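PDB 1VPD: tartronate semialdehyde reductase from Salmonella typhimurium, which probably catalyses the NAD(P)H-dependent reduction of tartronate semialdehyde to D-glycerate, the last step of galactarate breakdown. Local coordinates for residues G135-F148 / M158-G171. Sequence-based numbering, arbitrary orientation. Where two conformers were deposited one is given.
Sequences GTLSVMVGGDKAIF and MAGSVVHTGDIGAG
Strands 137-142 and 161-166 lie side by side as the two parallel arms of a beta-alpha-beta crossover at one end of the sheet in the NAD-binding domain, a unit whose strands are joined by backbone hydrogen bonds while the connecting helix covers one face through side chains. The ladder runs Val139 N to Ser161 O, Val163 N to Val139 O (3.0 Å), Val141 N to Val163 O, and then the almost straight bond from Thr165 N to Val141 O (2.8 Å, 176° at the hydrogen). At the start of the ladder Leu137 O takes the N-H of Gly160; beyond its far end Gly143 N reaches Gly166 O. On the face that the connecting helix covers, the CG2 methyl of Val139 rests on Ala159 CB at 3.7 Å, and Val162 turns CG2 to Val139 CB and CG1 to CE1 of Phe148. Phe148, from the first turn of helix 145-156, extends its ring (CG anti to the backbone N, chi1 176°) so that His164 CB sits over the ring centre, 3.6 Å from the centroid, a CH-pi contact. The two aromatic planes meet obliquely at 36°. On the other face, beside Ser138 and Ser161, two ordered waters bind the hydroxyls: one meets Ser138 OG (2.7 Å) and, only weakly, Ser161 OG; the second bridges Ser161 OG and Val139 O. Met155, further along helix 145-156, lies against Val141 and Val162 of the strands and beside Phe148 of its own helix; strand 119-126 pairs antiparallel with 137-142 along its other edge, and 161-166 ends the sheet before leading into helix 170-198, which carries the predicted active-site Lys175.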
# COMPACT_ATOMS: atom_id res chain seq x y z
N GLY A 135 -8.85 7.59 -7.39
CA GLY A 135 -9.85 6.99 -6.55
C GLY A 135 -10.41 5.66 -6.99
O GLY A 135 -11.55 5.35 -6.66
N THR A 136 -9.61 4.86 -7.70
CA THR A 136 -10.05 3.56 -8.20
C THR A 136 -9.29 2.39 -7.56
O THR A 136 -9.32 1.27 -8.09
CB THR A 136 -9.88 3.48 -9.73
OG1 THR A 136 -8.52 3.67 -10.11
CG2 THR A 136 -10.66 4.61 -10.44
N LEU A 137 -8.66 2.65 -6.41
CA LEU A 137 -8.03 1.60 -5.60
C LEU A 137 -8.98 0.45 -5.29
O LEU A 137 -10.17 0.67 -5.11
CB LEU A 137 -7.58 2.16 -4.25
CG LEU A 137 -6.51 3.23 -4.25
CD1 LEU A 137 -6.37 3.84 -2.86
CD2 LEU A 137 -5.19 2.64 -4.69
N SER A 138 -8.44 -0.76 -5.19
CA SER A 138 -9.13 -1.86 -4.55
C SER A 138 -8.73 -1.87 -3.07
O SER A 138 -7.54 -1.71 -2.72
CB SER A 138 -8.78 -3.20 -5.19
OG SER A 138 -9.48 -3.38 -6.40
N VAL A 139 -9.71 -2.08 -2.21
CA VAL A 139 -9.54 -2.15 -0.77
C VAL A 139 -9.98 -3.53 -0.33
O VAL A 139 -11.02 -4.04 -0.76
CB VAL A 139 -10.40 -1.03 -0.07
CG1 VAL A 139 -10.17 -1.04 1.41
CG2 VAL A 139 -10.06 0.32 -0.65
N MSE A 140 -9.18 -4.14 0.54
CA MSE A 140 -9.39 -5.51 0.99
C MSE A 140 -9.37 -5.49 2.51
O MSE A 140 -8.39 -5.06 3.10
CB MSE A 140 -8.32 -6.44 0.39
CG MSE A 140 -6.88 -6.04 0.71
SE MSE A 140 -5.64 -6.35 -0.79
CE MSE A 140 -6.38 -5.10 -2.06
N VAL A 141 -10.44 -5.96 3.15
CA VAL A 141 -10.71 -5.62 4.55
C VAL A 141 -10.94 -6.84 5.43
O VAL A 141 -11.68 -7.75 5.06
CB VAL A 141 -11.97 -4.72 4.65
CG1 VAL A 141 -12.12 -4.19 6.06
CG2 VAL A 141 -11.91 -3.60 3.61
N GLY A 142 -10.32 -6.84 6.61
CA GLY A 142 -10.67 -7.78 7.65
C GLY A 142 -11.28 -7.06 8.84
O GLY A 142 -11.03 -5.87 9.07
N GLY A 143 -12.07 -7.80 9.60
CA GLY A 143 -12.69 -7.31 10.83
C GLY A 143 -14.16 -7.70 10.89
O GLY A 143 -14.63 -8.52 10.13
N ASP A 144 -14.87 -7.09 11.83
CA ASP A 144 -16.31 -7.35 12.02
C ASP A 144 -17.16 -6.83 10.88
O ASP A 144 -17.03 -5.69 10.47
CB ASP A 144 -16.71 -6.71 13.36
CG ASP A 144 -18.19 -6.79 13.66
OD1 ASP A 144 -19.00 -7.23 12.83
OD2 ASP A 144 -18.63 -6.40 14.74
N LYS A 145 -18.04 -7.67 10.36
CA LYS A 145 -18.90 -7.28 9.25
C LYS A 145 -19.72 -6.02 9.53
O LYS A 145 -19.93 -5.21 8.64
CB LYS A 145 -19.85 -8.42 8.86
CG LYS A 145 -20.72 -8.12 7.62
CD LYS A 145 -19.89 -7.62 6.42
CE LYS A 145 -20.46 -8.07 5.07
NZ LYS A 145 -21.30 -7.02 4.40
N ALA A 146 -20.20 -5.86 10.76
CA ALA A 146 -21.03 -4.71 11.10
C ALA A 146 -20.24 -3.43 10.95
O ALA A 146 -20.77 -2.43 10.49
CB ALA A 146 -21.57 -4.81 12.49
N ILE A 147 -18.96 -3.48 11.33
CA ILE A 147 -18.09 -2.31 11.25
C ILE A 147 -17.71 -2.05 9.79
O ILE A 147 -17.73 -0.91 9.34
CB ILE A 147 -16.84 -2.50 12.15
CG1 ILE A 147 -17.23 -2.83 13.61
CG2 ILE A 147 -15.92 -1.30 12.09
CD1 ILE A 147 -17.91 -1.73 14.35
N PHE A 148 -17.40 -3.11 9.06
CA PHE A 148 -17.22 -3.01 7.61
C PHE A 148 -18.41 -2.31 6.95
O PHE A 148 -18.25 -1.37 6.17
CB PHE A 148 -17.01 -4.41 7.00
CG PHE A 148 -16.91 -4.42 5.51
CD1 PHE A 148 -15.67 -4.28 4.87
CD2 PHE A 148 -18.05 -4.53 4.72
CE1 PHE A 148 -15.59 -4.25 3.50
CE2 PHE A 148 -17.98 -4.50 3.36
CZ PHE A 148 -16.73 -4.37 2.73
N MSE A 158 -12.69 6.43 -1.64
CA MSE A 158 -11.30 6.42 -2.10
C MSE A 158 -11.03 5.35 -3.16
O MSE A 158 -9.89 5.24 -3.65
CB MSE A 158 -10.37 6.17 -0.92
CG MSE A 158 -10.32 7.32 0.08
SE MSE A 158 -9.48 6.83 1.76
CE MSE A 158 -10.79 5.58 2.38
N ALA A 159 -12.05 4.58 -3.52
CA ALA A 159 -11.86 3.28 -4.15
C ALA A 159 -12.81 2.97 -5.31
O ALA A 159 -13.93 3.50 -5.39
CB ALA A 159 -12.05 2.20 -3.08
N GLY A 160 -12.36 2.07 -6.17
CA GLY A 160 -13.22 1.41 -7.14
C GLY A 160 -13.90 0.16 -6.61
O GLY A 160 -14.90 -0.30 -7.17
N SER A 161 -13.35 -0.42 -5.54
CA SER A 161 -13.85 -1.67 -4.99
C SER A 161 -13.47 -1.77 -3.51
O SER A 161 -12.34 -1.45 -3.15
CB SER A 161 -13.24 -2.87 -5.73
OG SER A 161 -13.64 -4.09 -5.14
N VAL A 162 -14.41 -2.19 -2.66
CA VAL A 162 -14.16 -2.44 -1.25
C VAL A 162 -14.78 -3.78 -0.88
O VAL A 162 -16.00 -3.96 -0.96
CB VAL A 162 -14.71 -1.33 -0.34
CG1 VAL A 162 -14.41 -1.61 1.12
CG2 VAL A 162 -14.14 0.03 -0.74
N VAL A 163 -13.94 -4.75 -0.52
CA VAL A 163 -14.38 -6.13 -0.30
C VAL A 163 -13.97 -6.64 1.07
O VAL A 163 -12.81 -6.53 1.48
CB VAL A 163 -13.81 -7.06 -1.41
CG1 VAL A 163 -14.05 -8.53 -1.07
CG2 VAL A 163 -14.37 -6.69 -2.77
N HIS A 164 -14.90 -7.25 1.79
CA HIS A 164 -14.67 -7.86 3.08
C HIS A 164 -14.15 -9.28 2.88
O HIS A 164 -14.80 -10.11 2.24
CB HIS A 164 -15.99 -7.87 3.85
CG HIS A 164 -15.90 -8.37 5.25
ND1 HIS A 164 -14.96 -7.94 6.15
CD2 HIS A 164 -16.68 -9.24 5.92
CE1 HIS A 164 -15.14 -8.53 7.32
NE2 HIS A 164 -16.18 -9.33 7.21
N THR A 165 -12.97 -9.58 3.43
CA THR A 165 -12.31 -10.85 3.16
C THR A 165 -12.24 -11.80 4.34
O THR A 165 -11.84 -12.96 4.18
CB THR A 165 -10.87 -10.61 2.63
OG1 THR A 165 -10.10 -9.92 3.63
CG2 THR A 165 -10.87 -9.76 1.39
N GLY A 166 -12.60 -11.34 5.54
CA GLY A 166 -12.58 -12.18 6.71
C GLY A 166 -12.45 -11.40 8.01
O GLY A 166 -12.72 -10.19 8.04
N ASP A 167 -12.06 -12.12 9.06
CA ASP A 167 -11.85 -11.54 10.39
C ASP A 167 -10.58 -10.67 10.36
O ASP A 167 -9.83 -10.68 9.38
CB ASP A 167 -11.65 -12.63 11.45
CG ASP A 167 -12.89 -13.50 11.67
OD1 ASP A 167 -14.00 -13.10 11.30
OD2 ASP A 167 -12.81 -14.61 12.22
N ILE A 168 -10.35 -9.96 11.46
CA ILE A 168 -9.21 -9.05 11.57
C ILE A 168 -7.91 -9.78 11.18
O ILE A 168 -7.64 -10.88 11.64
CB ILE A 168 -9.12 -8.45 13.01
CG1 ILE A 168 -7.97 -7.44 13.12
CG2 ILE A 168 -9.01 -9.55 14.10
CD1 ILE A 168 -8.23 -6.12 12.41
N GLY A 169 -7.14 -9.12 10.32
CA GLY A 169 -5.93 -9.69 9.73
C GLY A 169 -6.10 -10.21 8.32
O GLY A 169 -5.12 -10.31 7.59
N ALA A 170 -7.33 -10.51 7.92
CA ALA A 170 -7.60 -11.07 6.60
C ALA A 170 -7.37 -10.06 5.50
O ALA A 170 -7.02 -10.44 4.39
CB ALA A 170 -9.02 -11.65 6.51
N GLY A 171 -7.54 -8.78 5.81
CA GLY A 171 -7.19 -7.74 4.85
C GLY A 171 -5.71 -7.84 4.49
O GLY A 171 -5.34 -7.84 3.32
O HOH W 1 -11.12 -5.51 -6.96
O HOH W 2 -11.52 -4.63 -3.45
O HOH W 3 -15.53 -11.24 9.89